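Local structure of ribokinase (3RY7) at residues A130-A134 with I154-V160; I148-E153 with E175-I180. The protein phosphorylates D-ribose at O-5 with ATP and magnesium, giving the ribose 5-phosphate used for nucleotide and amino acid synthesis or in the pentose phosphate pathway. All blocks are in the same frame, centred on the assembly; numbering follows the deposited sequence.

From the N terminus, the first of these segments reached is on helix 128-132, whose last turn and exit form one half of contact 1. Strand 136-140 follows, then helix 145-157, which serves both contacts: residues 148-153 belong to contact 2, and its last turn and the loop after it, 154-160, return to 130-134 and close the loop of contact 1. After strand 161-165, the end of helix 174-177 and the turn behind it (175-180) come back to 148-153 and close contact 2. The two loops therefore cross. Together they line up three helices, with helix 145-157 in the middle, beside parallel neighbouring strands of the large sheet. They also touch directly, for example Ile131 CD1 4.0 Å from Ala151 CB.

Contact 1. Residues A130-A134 with I154-V160; sequences AIINA and IAKAHGV
A methyl group set over an imidazole marks this otherwise aliphatic junction between two helix ends: Ile132 CD1 lies 4.0 Å from the centroid of the His158 ring, 24° off its normal, a CH-pi contact. Ile132 (mt) reaches the ring with its extended side chain. No hydrogen bond joins the segments. Ile131 is nearest Ala155 (CA atoms 6.1 Å apart) and Ala134 nearest Val160 (6.3 Å). Residues 130-132 and 154-157 are helical. The second helix ends in a Schellman motif, with Val160 N bonded to Ala155 O (2.8 Å) and Gly159 N to Lys156 O (3.3 Å); Gly159 is the C-prime residue, and its positive phi of 73° is readily adopted by glycine. Val160 (t) is thereby turned back, its CG2 3.2 Å from Ala134 O and 3.5 Å from Ile131 O. Beta-branched Ile131 (mt) places CG2 3.6 Å from Ile154 CG2 and 4.0 Å from Ala155 CB, where the small alanine lets the backbones come close. Such helix ends leading into parallel strands belong to the alpha/beta fold of the PfkB family. Ala155 and Val160 rest on Val137 of strand 136-140, Ala134 on Val6 of strand 4-8, and Ile131 on Val124 of helix 121-125.

Contact 2. Residues I148-E153 with E175-I180; sequences IISAFE and ELLSLI
This is a largely buried apolar contact between the middle of helix 145-157 and the end of the short helix 174-177, with the turn that follows it, on one side of the large sheet. Residues 148-153 are helical throughout. In the other segment 175-177 is helical, and a type I beta turn from Leu177 to Ile180 leads out of it; Leu179 N bonds to Leu176 O (2.8 Å), and phi/psi of Leu179 (-106°/-5°) gives way to the extended Ile180 (-92°/124°). Ile149 is nearest Leu176 (CA atoms 5.4 Å apart), and Phe152, a helical turn beyond Ile149, is nearest Leu179 (6.0 Å) in the turn.

Ile149 (mt) puts CG1 3.7 Å from Leu176 CB and CG2 3.8 Å from Leu179 CD1. Leu179 (mt) extends across the gap, its CD1 also 3.5 Å from Glu153 CG. Leu176 (tp) brings CD1 to 3.6 Å from Phe152 CD1 and 3.9 Å from Ile148 CG2. In the alpha/beta fold of the PfkB kinases, helices connecting successive parallel strands pack against the faces of the central sheet; here large side chains fill the space between helix 145-157, the 174-180 helix and turn, and the sheet. Phe152 (chi1 m) suits this depth: its side chain touches Leu164 of strand 161-165 and Val137 and Ala139 of strand 136-140, while Ile180 CG1 lies at the ring edge, 4.1 Å from Phe152 CE1. The side chain of Ile148 is about 8 Å from that of Glu142, a probable substrate-binding residue.

Glu153 and Glu175 are exposed, which suits charged residues; the like-charged Glu153 OE2 and Glu175 OE1 are 4.3 Å apart, and Glu175 OE1 lies 3.5 Å from Ile149 CG2.

Contact 1. Residues A130-A134 with I154-V160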
loop_
_atom_site.group_PDB
_atom_site.type_symbol
_atom_site.label_atom_id
_atom_site.label_comp_id
_atom_site.label_asym_id
_atom_site.label_seq_id
_atom_site.Cartn_x
_atom_site.Cartn_y
_atom_site.Cartn_z
ATOM N N ALA A 130 32.881 11.420 -6.197
ATOM C CA ALA A 130 31.898 10.784 -5.329
ATOM C C ALA A 130 32.456 9.508 -4.691
ATOM O O ALA A 130 32.322 9.287 -3.486
ATOM C CB ALA A 130 30.637 10.473 -6.120
ATOM N N ILE A 131 33.087 8.676 -5.511
ATOM C CA ILE A 131 33.651 7.419 -5.044
ATOM C C ILE A 131 34.772 7.625 -4.014
ATOM O O ILE A 131 34.746 7.044 -2.930
ATOM C CB ILE A 131 34.147 6.585 -6.216
ATOM C CG1 ILE A 131 32.952 6.178 -7.091
ATOM C CG2 ILE A 131 34.924 5.378 -5.716
ATOM C CD1 ILE A 131 33.314 5.687 -8.476
ATOM N N ILE A 132 35.737 8.474 -4.341
ATOM C CA ILE A 132 36.886 8.663 -3.471
ATOM C C ILE A 132 36.501 9.040 -2.043
ATOM O O ILE A 132 37.126 8.592 -1.079
ATOM C CB ILE A 132 37.860 9.685 -4.065
ATOM C CG1 ILE A 132 38.505 9.090 -5.317
ATOM C CG2 ILE A 132 38.912 10.087 -3.032
ATOM C CD1 ILE A 132 39.484 10.006 -5.987
ATOM N N ASN A 133 35.452 9.833 -1.898
ATOM C CA ASN A 133 35.073 10.306 -0.573
ATOM C C ASN A 133 34.006 9.459 0.109
ATOM O O ASN A 133 33.485 9.832 1.162
ATOM C CB ASN A 133 34.695 11.790 -0.617
ATOM C CG ASN A 133 35.872 12.669 -1.035
ATOM O OD1 ASN A 133 36.989 12.514 -0.529
ATOM N ND2 ASN A 133 35.631 13.582 -1.973
ATOM N N ALA A 134 33.712 8.305 -0.478
ATOM C CA ALA A 134 32.702 7.403 0.071
ATOM C C ALA A 134 33.272 6.425 1.108
ATOM O O ALA A 134 34.464 6.113 1.092
ATOM C CB ALA A 134 32.027 6.621 -1.055
ATOM N N ILE A 154 38.923 2.366 -8.521
ATOM C CA ILE A 154 38.997 3.657 -7.849
ATOM C C ILE A 154 38.767 3.541 -6.355
ATOM O O ILE A 154 39.526 4.109 -5.555
ATOM C CB ILE A 154 37.972 4.646 -8.436
ATOM C CG1 ILE A 154 38.309 4.965 -9.903
ATOM C CG2 ILE A 154 37.901 5.919 -7.601
ATOM C CD1 ILE A 154 37.237 5.805 -10.586
ATOM N N ALA A 155 37.700 2.832 -5.983
ATOM C CA ALA A 155 37.357 2.636 -4.585
ATOM C C ALA A 155 38.499 1.964 -3.827
ATOM O O ALA A 155 38.985 2.483 -2.833
ATOM C CB ALA A 155 36.090 1.796 -4.472
ATOM N N LYS A 156 38.910 0.805 -4.323
ATOM C CA LYS A 156 39.908 -0.027 -3.669
ATOM C C LYS A 156 41.233 0.729 -3.517
ATOM O O LYS A 156 41.891 0.639 -2.480
ATOM C CB LYS A 156 40.107 -1.311 -4.478
ATOM C CG LYS A 156 40.985 -2.361 -3.848
ATOM C CD LYS A 156 40.333 -3.742 -3.951
ATOM C CE LYS A 156 41.191 -4.837 -3.297
ATOM N NZ LYS A 156 42.507 -5.024 -3.990
ATOM N N ALA A 157 41.596 1.501 -4.541
ATOM C CA ALA A 157 42.850 2.241 -4.545
ATOM C C ALA A 157 42.865 3.303 -3.468
ATOM O O ALA A 157 43.923 3.633 -2.945
ATOM C CB ALA A 157 43.093 2.873 -5.905
ATOM N N HIS A 158 41.696 3.834 -3.135
ATOM C CA HIS A 158 41.594 4.857 -2.092
ATOM C C HIS A 158 40.990 4.365 -0.746
ATOM O O HIS A 158 40.485 5.163 0.042
ATOM C CB HIS A 158 40.814 6.070 -2.613
ATOM C CG HIS A 158 41.477 6.762 -3.766
ATOM N ND1 HIS A 158 42.492 7.672 -3.596
ATOM C CD2 HIS A 158 41.266 6.667 -5.102
ATOM C CE1 HIS A 158 42.885 8.114 -4.783
ATOM N NE2 HIS A 158 42.154 7.520 -5.708
ATOM N N GLY A 159 41.051 3.065 -0.479
ATOM C CA GLY A 159 40.583 2.534 0.800
ATOM C C GLY A 159 39.065 2.507 1.001
ATOM O O GLY A 159 38.573 2.363 2.121
ATOM N N VAL A 160 38.314 2.638 -0.085
ATOM C CA VAL A 160 36.851 2.622 -0.010
ATOM C C VAL A 160 36.327 1.184 -0.161
ATOM O O VAL A 160 36.722 0.467 -1.086
ATOM C CB VAL A 160 36.229 3.551 -1.070
ATOM C CG1 VAL A 160 34.696 3.458 -1.057
ATOM C CG2 VAL A 160 36.699 4.991 -0.841
#

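Contact 2. Residues I148-E153 with E175-I180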
loop_
_atom_site.group_PDB
_atom_site.type_symbol
_atom_site.label_atom_id
_atom_site.label_comp_id
_atom_site.label_asym_id
_atom_site.label_seq_id
_atom_site.Cartn_x
_atom_site.Cartn_y
_atom_site.Cartn_z
ATOM N N ILE A 148 31.693 -1.450 -13.649
ATOM C CA ILE A 148 31.802 -1.800 -12.240
ATOM C C ILE A 148 33.285 -1.981 -11.845
ATOM O O ILE A 148 33.720 -1.493 -10.808
ATOM C CB ILE A 148 30.991 -3.068 -11.893
ATOM C CG1 ILE A 148 29.485 -2.871 -12.182
ATOM C CG2 ILE A 148 31.187 -3.425 -10.405
ATOM C CD1 ILE A 148 28.702 -4.145 -12.097
ATOM N N ILE A 149 34.047 -2.664 -12.693
ATOM C CA ILE A 149 35.484 -2.848 -12.455
ATOM C C ILE A 149 36.169 -1.496 -12.254
ATOM O O ILE A 149 36.953 -1.297 -11.315
ATOM C CB ILE A 149 36.147 -3.615 -13.606
ATOM C CG1 ILE A 149 35.737 -5.086 -13.565
ATOM C CG2 ILE A 149 37.665 -3.506 -13.520
ATOM C CD1 ILE A 149 36.186 -5.870 -14.797
ATOM N N SER A 150 35.826 -0.536 -13.102
ATOM C CA SER A 150 36.495 0.752 -13.033
ATOM C C SER A 150 36.148 1.519 -11.742
ATOM O O SER A 150 37.011 2.188 -11.143
ATOM C CB SER A 150 36.201 1.567 -14.297
ATOM O OG SER A 150 35.679 2.831 -13.955
ATOM N N ALA A 151 34.893 1.403 -11.302
ATOM C CA ALA A 151 34.468 2.054 -10.070
ATOM C C ALA A 151 35.120 1.386 -8.844
ATOM O O ALA A 151 35.490 2.056 -7.880
ATOM C CB ALA A 151 32.952 2.028 -9.953
ATOM N N PHE A 152 35.268 0.064 -8.907
ATOM C CA PHE A 152 35.848 -0.695 -7.797
ATOM C C PHE A 152 37.377 -0.506 -7.740
ATOM O O PHE A 152 37.966 -0.568 -6.667
ATOM C CB PHE A 152 35.483 -2.186 -7.906
ATOM C CG PHE A 152 34.080 -2.519 -7.418
ATOM C CD1 PHE A 152 33.667 -3.851 -7.300
ATOM C CD2 PHE A 152 33.186 -1.505 -7.062
ATOM C CE1 PHE A 152 32.365 -4.171 -6.845
ATOM C CE2 PHE A 152 31.895 -1.813 -6.591
ATOM C CZ PHE A 152 31.482 -3.151 -6.487
ATOM N N GLU A 153 38.009 -0.268 -8.888
ATOM C CA GLU A 153 39.456 0.053 -8.915
ATOM C C GLU A 153 39.736 1.367 -8.208
ATOM O O GLU A 153 40.625 1.461 -7.350
ATOM C CB GLU A 153 39.993 0.081 -10.337
ATOM C CG GLU A 153 40.103 -1.295 -10.969
ATOM C CD GLU A 153 40.305 -1.219 -12.474
ATOM O OE1 GLU A 153 39.924 -0.165 -13.043
ATOM O OE2 GLU A 153 40.821 -2.205 -13.077
ATOM N N GLU A 175 39.209 -10.161 -12.858
ATOM C CA GLU A 175 39.473 -8.733 -12.797
ATOM C C GLU A 175 38.464 -8.013 -11.882
ATOM O O GLU A 175 38.791 -6.999 -11.258
ATOM C CB GLU A 175 39.467 -8.149 -14.211
ATOM C CG GLU A 175 39.975 -6.719 -14.323
ATOM C CD GLU A 175 39.987 -6.229 -15.773
ATOM O OE1 GLU A 175 39.580 -5.067 -16.027
ATOM O OE2 GLU A 175 40.394 -7.019 -16.665
ATOM N N LEU A 176 37.243 -8.542 -11.796
ATOM C CA LEU A 176 36.226 -7.955 -10.928
ATOM C C LEU A 176 36.215 -8.652 -9.574
ATOM O O LEU A 176 36.155 -8.007 -8.532
ATOM C CB LEU A 176 34.824 -8.021 -11.566
ATOM C CG LEU A 176 33.681 -7.540 -10.640
ATOM C CD1 LEU A 176 33.933 -6.141 -10.097
ATOM C CD2 LEU A 176 32.319 -7.604 -11.311
ATOM N N LEU A 177 36.245 -9.980 -9.606
ATOM C CA LEU A 177 36.151 -10.765 -8.378
ATOM C C LEU A 177 37.172 -10.296 -7.368
ATOM O O LEU A 177 36.896 -10.234 -6.172
ATOM C CB LEU A 177 36.342 -12.253 -8.668
ATOM C CG LEU A 177 35.162 -12.842 -9.439
ATOM C CD1 LEU A 177 35.468 -14.263 -9.906
ATOM C CD2 LEU A 177 33.907 -12.781 -8.578
ATOM N N SER A 178 38.348 -9.936 -7.865
ATOM C CA SER A 178 39.469 -9.597 -6.995
ATOM C C SER A 178 39.369 -8.182 -6.447
ATOM O O SER A 178 40.242 -7.747 -5.698
ATOM C CB SER A 178 40.781 -9.744 -7.765
ATOM O OG SER A 178 40.946 -8.652 -8.654
ATOM N N LEU A 179 38.318 -7.459 -6.834
ATOM C CA LEU A 179 38.128 -6.089 -6.379
ATOM C C LEU A 179 37.012 -5.974 -5.340
ATOM O O LEU A 179 36.767 -4.893 -4.801
ATOM C CB LEU A 179 37.804 -5.178 -7.573
ATOM C CG LEU A 179 38.838 -5.113 -8.703
ATOM C CD1 LEU A 179 38.397 -4.134 -9.828
ATOM C CD2 LEU A 179 40.190 -4.712 -8.128
ATOM N N ILE A 180 36.329 -7.084 -5.075
ATOM C CA ILE A 180 35.140 -7.082 -4.215
ATOM C C ILE A 180 35.479 -7.352 -2.761
ATOM O O ILE A 180 36.082 -8.377 -2.447
ATOM C CB ILE A 180 34.156 -8.167 -4.664
ATOM C CG1 ILE A 180 33.743 -7.942 -6.120
ATOM C CG2 ILE A 180 32.932 -8.220 -3.722
ATOM C CD1 ILE A 180 33.117 -9.153 -6.754
#